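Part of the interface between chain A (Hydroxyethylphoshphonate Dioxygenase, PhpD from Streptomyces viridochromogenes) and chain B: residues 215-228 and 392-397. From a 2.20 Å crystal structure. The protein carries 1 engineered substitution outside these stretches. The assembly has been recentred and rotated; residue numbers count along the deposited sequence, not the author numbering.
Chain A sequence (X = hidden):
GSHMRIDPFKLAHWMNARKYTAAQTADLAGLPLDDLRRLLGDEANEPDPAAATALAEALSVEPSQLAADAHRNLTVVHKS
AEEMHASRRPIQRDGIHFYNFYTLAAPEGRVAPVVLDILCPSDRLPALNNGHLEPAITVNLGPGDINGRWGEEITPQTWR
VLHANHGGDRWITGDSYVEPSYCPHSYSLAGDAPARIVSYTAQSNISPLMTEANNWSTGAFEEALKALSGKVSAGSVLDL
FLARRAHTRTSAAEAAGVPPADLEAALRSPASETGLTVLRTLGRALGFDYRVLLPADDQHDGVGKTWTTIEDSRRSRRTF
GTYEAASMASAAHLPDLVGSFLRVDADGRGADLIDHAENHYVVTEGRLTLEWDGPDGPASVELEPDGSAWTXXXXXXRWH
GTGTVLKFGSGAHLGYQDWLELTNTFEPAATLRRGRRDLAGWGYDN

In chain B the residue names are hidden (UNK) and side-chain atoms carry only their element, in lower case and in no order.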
ATOM      1  N   ASN A 215       2.300 -16.157   5.034  1.00 40.35           N
ATOM      2  CA  ASN A 215       1.558 -17.252   4.420  1.00 40.33           C
ATOM      3  C   ASN A 215       2.305 -17.946   3.282  1.00 40.12           C
ATOM      4  O   ASN A 215       1.856 -18.975   2.779  1.00 39.84           O
ATOM      5  CB  ASN A 215       0.195 -16.761   3.927  1.00 43.40           C
ATOM      6  CG  ASN A 215      -0.743 -16.408   5.064  1.00 47.47           C
ATOM      7  OD1 ASN A 215      -1.505 -15.446   4.979  1.00 49.04           O
ATOM      8  ND2 ASN A 215      -0.690 -17.188   6.137  1.00 45.87           N
ATOM      9  N   TRP A 216       3.443 -17.388   2.880  1.00 39.74           N
ATOM     10  CA  TRP A 216       4.235 -17.985   1.808  1.00 37.72           C
ATOM     11  C   TRP A 216       4.910 -19.241   2.337  1.00 36.95           C
ATOM     12  O   TRP A 216       4.993 -19.452   3.545  1.00 37.24           O
ATOM     13  CB  TRP A 216       5.343 -17.045   1.327  1.00 37.79           C
ATOM     14  CG  TRP A 216       4.891 -15.759   0.729  1.00 35.35           C
ATOM     15  CD1 TRP A 216       3.668 -15.479   0.196  1.00 34.24           C
ATOM     16  CD2 TRP A 216       5.679 -14.579   0.569  1.00 34.88           C
ATOM     17  NE1 TRP A 216       3.643 -14.192  -0.284  1.00 34.99           N
ATOM     18  CE2 TRP A 216       4.866 -13.616  -0.067  1.00 34.20           C
ATOM     19  CE3 TRP A 216       6.996 -14.241   0.902  1.00 35.68           C
ATOM     20  CZ2 TRP A 216       5.326 -12.334  -0.378  1.00 33.94           C
ATOM     21  CZ3 TRP A 216       7.457 -12.960   0.591  1.00 37.19           C
ATOM     22  CH2 TRP A 216       6.619 -12.024  -0.043  1.00 34.89           C
ATOM     23  N   SER A 217       5.400 -20.071   1.428  1.00 35.98           N
ATOM     24  CA  SER A 217       6.097 -21.282   1.827  1.00 35.52           C
ATOM     25  C   SER A 217       7.360 -20.803   2.526  1.00 35.89           C
ATOM     26  O   SER A 217       7.785 -19.665   2.333  1.00 35.61           O
ATOM     27  CB  SER A 217       6.466 -22.103   0.596  1.00 33.42           C
ATOM     28  OG  SER A 217       7.227 -21.315  -0.298  1.00 34.67           O
ATOM     29  N   THR A 218       7.969 -21.661   3.336  1.00 36.63           N
ATOM     30  CA  THR A 218       9.170 -21.256   4.040  1.00 37.24           C
ATOM     31  C   THR A 218      10.337 -21.049   3.076  1.00 37.00           C
ATOM     32  O   THR A 218      11.225 -20.235   3.332  1.00 37.07           O
ATOM     33  CB  THR A 218       9.576 -22.276   5.102  1.00 37.57           C
ATOM     34  OG1 THR A 218       8.448 -22.595   5.926  1.00 38.33           O
ATOM     35  CG2 THR A 218      10.656 -21.683   5.981  1.00 40.30           C
ATOM     36  N   GLY A 219      10.334 -21.790   1.972  1.00 36.36           N
ATOM     37  CA  GLY A 219      11.396 -21.644   0.990  1.00 34.11           C
ATOM     38  C   GLY A 219      11.366 -20.259   0.365  1.00 33.99           C
ATOM     39  O   GLY A 219      12.402 -19.612   0.193  1.00 35.38           O
ATOM     40  N   ALA A 220      10.169 -19.799   0.027  1.00 33.56           N
ATOM     41  CA  ALA A 220      10.001 -18.487  -0.578  1.00 33.77           C
ATOM     42  C   ALA A 220      10.326 -17.379   0.420  1.00 34.00           C
ATOM     43  O   ALA A 220      10.943 -16.380   0.062  1.00 34.40           O
ATOM     44  CB  ALA A 220       8.590 -18.336  -1.078  1.00 30.70           C
ATOM     45  N   PHE A 221       9.907 -17.567   1.668  1.00 35.60           N
ATOM     46  CA  PHE A 221      10.143 -16.600   2.736  1.00 35.81           C
ATOM     47  C   PHE A 221      11.651 -16.400   2.909  1.00 36.80           C
ATOM     48  O   PHE A 221      12.134 -15.269   3.043  1.00 37.00           O
ATOM     49  CB  PHE A 221       9.528 -17.125   4.040  1.00 36.79           C
ATOM     50  CG  PHE A 221       9.459 -16.106   5.147  1.00 36.53           C
ATOM     51  CD1 PHE A 221       8.506 -15.100   5.125  1.00 36.79           C
ATOM     52  CD2 PHE A 221      10.341 -16.166   6.223  1.00 37.35           C
ATOM     53  CE1 PHE A 221       8.428 -14.165   6.160  1.00 38.89           C
ATOM     54  CE2 PHE A 221      10.271 -15.237   7.263  1.00 37.78           C
ATOM     55  CZ  PHE A 221       9.311 -14.234   7.231  1.00 37.82           C
ATOM     56  N   GLU A 222      12.393 -17.504   2.903  1.00 36.39           N
ATOM     57  CA  GLU A 222      13.840 -17.441   3.056  1.00 36.45           C
ATOM     58  C   GLU A 222      14.466 -16.724   1.865  1.00 35.46           C
ATOM     59  O   GLU A 222      15.452 -16.004   2.008  1.00 33.53           O
ATOM     60  CB  GLU A 222      14.429 -18.849   3.186  1.00 37.49           C
ATOM     61  CG  GLU A 222      14.114 -19.541   4.508  1.00 43.06           C
ATOM     62  CD  GLU A 222      14.629 -18.775   5.730  1.00 45.80           C
ATOM     63  OE1 GLU A 222      15.821 -18.396   5.755  1.00 44.81           O
ATOM     64  OE2 GLU A 222      13.839 -18.563   6.678  1.00 48.91           O
ATOM     65  N   GLU A 223      13.880 -16.921   0.687  1.00 35.60           N
ATOM     66  CA  GLU A 223      14.374 -16.280  -0.521  1.00 34.54           C
ATOM     67  C   GLU A 223      14.124 -14.786  -0.432  1.00 35.05           C
ATOM     68  O   GLU A 223      14.938 -13.979  -0.885  1.00 36.51           O
ATOM     69  CB  GLU A 223      13.670 -16.857  -1.747  1.00 37.05           C
ATOM     70  CG  GLU A 223      14.039 -18.302  -2.026  1.00 40.04           C
ATOM     71  CD  GLU A 223      15.492 -18.460  -2.440  1.00 42.61           C
ATOM     72  OE1 GLU A 223      15.967 -19.611  -2.514  1.00 43.56           O
ATOM     73  OE2 GLU A 223      16.156 -17.432  -2.704  1.00 44.75           O
ATOM     74  N   ALA A 224      12.999 -14.418   0.168  1.00 33.78           N
ATOM     75  CA  ALA A 224      12.662 -13.011   0.321  1.00 35.84           C
ATOM     76  C   ALA A 224      13.617 -12.355   1.322  1.00 35.73           C
ATOM     77  O   ALA A 224      14.135 -11.265   1.076  1.00 35.33           O
ATOM     78  CB  ALA A 224      11.206 -12.861   0.784  1.00 34.21           C
ATOM     79  N   LEU A 225      13.852 -13.023   2.448  1.00 36.57           N
ATOM     80  CA  LEU A 225      14.751 -12.481   3.461  1.00 39.35           C
ATOM     81  C   LEU A 225      16.130 -12.281   2.849  1.00 40.83           C
ATOM     82  O   LEU A 225      16.763 -11.244   3.058  1.00 39.21           O
ATOM     83  CB  LEU A 225      14.836 -13.415   4.674  1.00 39.04           C
ATOM     84  CG  LEU A 225      13.618 -13.404   5.605  1.00 42.23           C
ATOM     85  CD1 LEU A 225      13.860 -14.335   6.776  1.00 41.33           C
ATOM     86  CD2 LEU A 225      13.361 -11.998   6.107  1.00 40.62           C
ATOM     87  N   LYS A 226      16.583 -13.274   2.085  1.00 42.28           N
ATOM     88  CA  LYS A 226      17.880 -13.205   1.415  1.00 44.52           C
ATOM     89  C   LYS A 226      17.980 -11.942   0.563  1.00 45.53           C
ATOM     90  O   LYS A 226      18.995 -11.247   0.586  1.00 45.57           O
ATOM     91  CB  LYS A 226      18.089 -14.427   0.515  1.00 43.87           C
ATOM     92  CG  LYS A 226      18.730 -15.611   1.203  1.00 48.24           C
ATOM     93  CD  LYS A 226      18.897 -16.786   0.254  1.00 51.12           C
ATOM     94  CE  LYS A 226      19.785 -17.868   0.862  1.00 55.24           C
ATOM     95  NZ  LYS A 226      19.326 -18.334   2.210  1.00 55.44           N
ATOM     96  N   ALA A 227      16.921 -11.664  -0.192  1.00 46.31           N
ATOM     97  CA  ALA A 227      16.874 -10.496  -1.067  1.00 47.45           C
ATOM     98  C   ALA A 227      16.847  -9.171  -0.297  1.00 48.75           C
ATOM     99  O   ALA A 227      17.296  -8.140  -0.803  1.00 48.92           O
ATOM    100  CB  ALA A 227      15.654 -10.593  -1.983  1.00 47.26           C
ATOM    101  N   LEU A 228      16.321  -9.204   0.924  1.00 49.58           N
ATOM    102  CA  LEU A 228      16.228  -8.009   1.752  1.00 50.02           C
ATOM    103  C   LEU A 228      17.431  -7.849   2.668  1.00 51.82           C
ATOM    104  O   LEU A 228      17.670  -6.770   3.204  1.00 53.26           O
ATOM    105  CB  LEU A 228      14.965  -8.058   2.609  1.00 49.94           C
ATOM    106  CG  LEU A 228      13.629  -8.166   1.877  1.00 50.21           C
ATOM    107  CD1 LEU A 228      12.505  -8.251   2.902  1.00 50.46           C
ATOM    108  CD2 LEU A 228      13.442  -6.962   0.962  1.00 47.75           C
TER
ATOM    109  N   UNK B 392       4.229 -18.236  -6.789  1.00 26.92           N
ATOM    110  CA  UNK B 392       4.060 -17.251  -5.746  1.00 26.73           C
ATOM    111  C   UNK B 392       5.297 -16.377  -5.685  1.00 29.14           C
ATOM    112  O   UNK B 392       6.279 -16.629  -6.399  1.00 26.96           O
ATOM    113  N   UNK B 393       5.278 -15.326  -4.858  1.00 29.31           N
ATOM    114  CA  UNK B 393       6.450 -14.458  -4.760  1.00 29.74           C
ATOM    115  C   UNK B 393       7.653 -15.215  -4.213  1.00 28.96           C
ATOM    116  O   UNK B 393       7.521 -16.052  -3.319  1.00 31.02           O
ATOM    117  c   UNK B 393       5.978 -13.351  -3.817  1.00 29.04           C
ATOM    118  c   UNK B 393       4.510 -13.252  -4.130  1.00 25.99           C
ATOM    119  c   UNK B 393       4.117 -14.714  -4.188  1.00 30.08           C
ATOM    120  N   UNK B 394       8.820 -14.929  -4.780  1.00 29.01           N
ATOM    121  CA  UNK B 394      10.080 -15.538  -4.363  1.00 27.23           C
ATOM    122  C   UNK B 394      10.207 -17.060  -4.460  1.00 27.83           C
ATOM    123  O   UNK B 394      11.128 -17.642  -3.899  1.00 26.42           O
ATOM    124  c   UNK B 394      10.424 -15.063  -2.949  1.00 26.37           C
ATOM    125  c   UNK B 394      10.358 -11.309  -2.288  1.00 32.04           C
ATOM    126  c   UNK B 394       9.998 -12.664  -2.313  1.00 29.36           C
ATOM    127  c   UNK B 394      11.570 -10.896  -2.844  1.00 30.02           C
ATOM    128  c   UNK B 394      10.833 -13.613  -2.888  1.00 29.57           C
ATOM    129  c   UNK B 394      12.044 -13.194  -3.441  1.00 30.39           C
ATOM    130  c   UNK B 394      12.417 -11.843  -3.424  1.00 30.65           C
ATOM    131  N   UNK B 395       9.296 -17.695  -5.188  1.00 31.25           N
ATOM    132  CA  UNK B 395       9.334 -19.144  -5.377  1.00 31.83           C
ATOM    133  C   UNK B 395      10.329 -19.478  -6.488  1.00 31.42           C
ATOM    134  O   UNK B 395      10.122 -19.122  -7.642  1.00 33.39           O
ATOM    135  c   UNK B 395       8.047 -21.158  -6.179  1.00 31.92           C
ATOM    136  c   UNK B 395       7.942 -19.696  -5.775  1.00 33.39           C
ATOM    137  c   UNK B 395       6.967 -19.538  -4.603  1.00 36.23           C
ATOM    138  N   UNK B 396      11.409 -20.164  -6.132  1.00 33.08           N
ATOM    139  CA  UNK B 396      12.425 -20.539  -7.111  1.00 33.34           C
ATOM    140  C   UNK B 396      11.902 -21.603  -8.071  1.00 32.94           C
ATOM    141  O   UNK B 396      11.377 -22.631  -7.643  1.00 34.12           O
ATOM    142  c   UNK B 396      14.860 -21.292  -7.337  1.00 42.08           C
ATOM    143  c   UNK B 396      15.703 -22.461  -6.855  1.00 45.79           C
ATOM    144  n   UNK B 396      17.545 -20.405  -6.304  1.00 50.86           N
ATOM    145  n   UNK B 396      16.310 -22.196  -5.555  1.00 48.98           N
ATOM    146  n   UNK B 396      17.679 -21.049  -4.106  1.00 50.91           N
ATOM    147  c   UNK B 396      13.687 -21.038  -6.406  1.00 35.15           C
ATOM    148  c   UNK B 396      17.178 -21.217  -5.322  1.00 49.93           C
ATOM    149  N   UNK B 397      12.045 -21.353  -9.369  1.00 31.58           N
ATOM    150  CA  UNK B 397      11.587 -22.298 -10.380  1.00 31.47           C
ATOM    151  C   UNK B 397      12.435 -22.184 -11.637  1.00 31.71           C
ATOM    152  O   UNK B 397      13.333 -21.347 -11.720  1.00 31.05           O
ATOM    153  c   UNK B 397      10.112 -22.066 -10.724  1.00 32.31           C
ATOM    154  c   UNK B 397       9.840 -20.725 -11.332  1.00 34.22           C
ATOM    155  c   UNK B 397       9.629 -18.535 -11.400  1.00 32.87           C
ATOM    156  n   UNK B 397       9.507 -18.990 -12.634  1.00 32.50           N
ATOM    157  n   UNK B 397       9.828 -19.561 -10.593  1.00 32.64           N
ATOM    158  c   UNK B 397       9.632 -20.357 -12.620  1.00 31.85           C
TER

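Position 392 of chain B has backbone atoms and nothing beyond CA, so it is glycine, G392(B). It touches nothing on the helix side; a CB here would be crowded by a side-chain atom of position 393. It opens a type II turn that ends at position 395.

Position 393 carries three side-chain carbons, and the last of them closes back onto the backbone N. That ring identifies proline, P393(B). Its CB lies over one face of the indole, 3.6 Å from CZ2 of W216(A) and 4.1 Å from the centroid of the six-membered ring, a CH-pi contact. The backbone takes part as well, with P393(B) O 3.4 Å from A220(A) CB.

At position 394 there are seven carbons: one, then a flat ring of six with no heteroatom and no substituent on its far side. This is phenylalanine, F394(B), since a tyrosine would show an oxygen. Its backbone has a positive phi, 60°, at the third place of the turn, and its CB points toward chain A. The ring, in the m rotamer at chi1, lies flat against the helix: A224(A) CA sits 3.6 Å from the centroid of the F394(B) ring and only 5° off its normal, while A224(A) CB comes within 3.3 Å of F394(B) CD2. A227(A) CB approaches F394(B) CE1 at 3.8 Å, and W216(A) CZ3 is 3.9 Å from F394(B) CD2.

Position 395 has three carbons, one carrying two others, with no ring: valine, V395(B). Its CB points away from chain A, yet V395(B) CG2 still reaches to 4.1 Å from A220(A) CB. A weak bond from V395(B) N to G392(B) O, 3.4 Å long, spans the turn.

Position 396 is a long chain of three carbons and a nitrogen, ending in a carbon with two more nitrogens. That guanidinium is arginine, R396(B). CB points sideways, but the end comes nearer, and R396(B) NH2 meets E223(A) OE1 at 2.7 Å in a salt bridge.

Position 397 shows one carbon followed by a five-membered ring of three carbons and two nitrogens, hence histidine, H397(B). It is out of reach of chain A; its ND1 donates to V395(B) O at 3.0 Å.

The contact works by fitting a tight turn against a smooth helix. The F394(B) ring comes down on A224(A), close to its CA, with A227(A) CB oblique to the ring and A220(A) packing by its CB against F394(B) CB at 4.2 Å; F394(B) gives the largest buried area of any residue here, 124 Å². W216(A), just before the helix, adds an aromatic face for P393(B), while S217(A) caps the helix start through a weak bond from A220(A) N to S217(A) OG, 3.3 Å. No hydrogen bond crosses between the stretches; one salt bridge supplements the apolar packing. The rule is one small residue, A224(A), over the face of a ring, with a salt bridge farther out, from E223(A) to R396(B).

Chain B 392-397: GPFVRH
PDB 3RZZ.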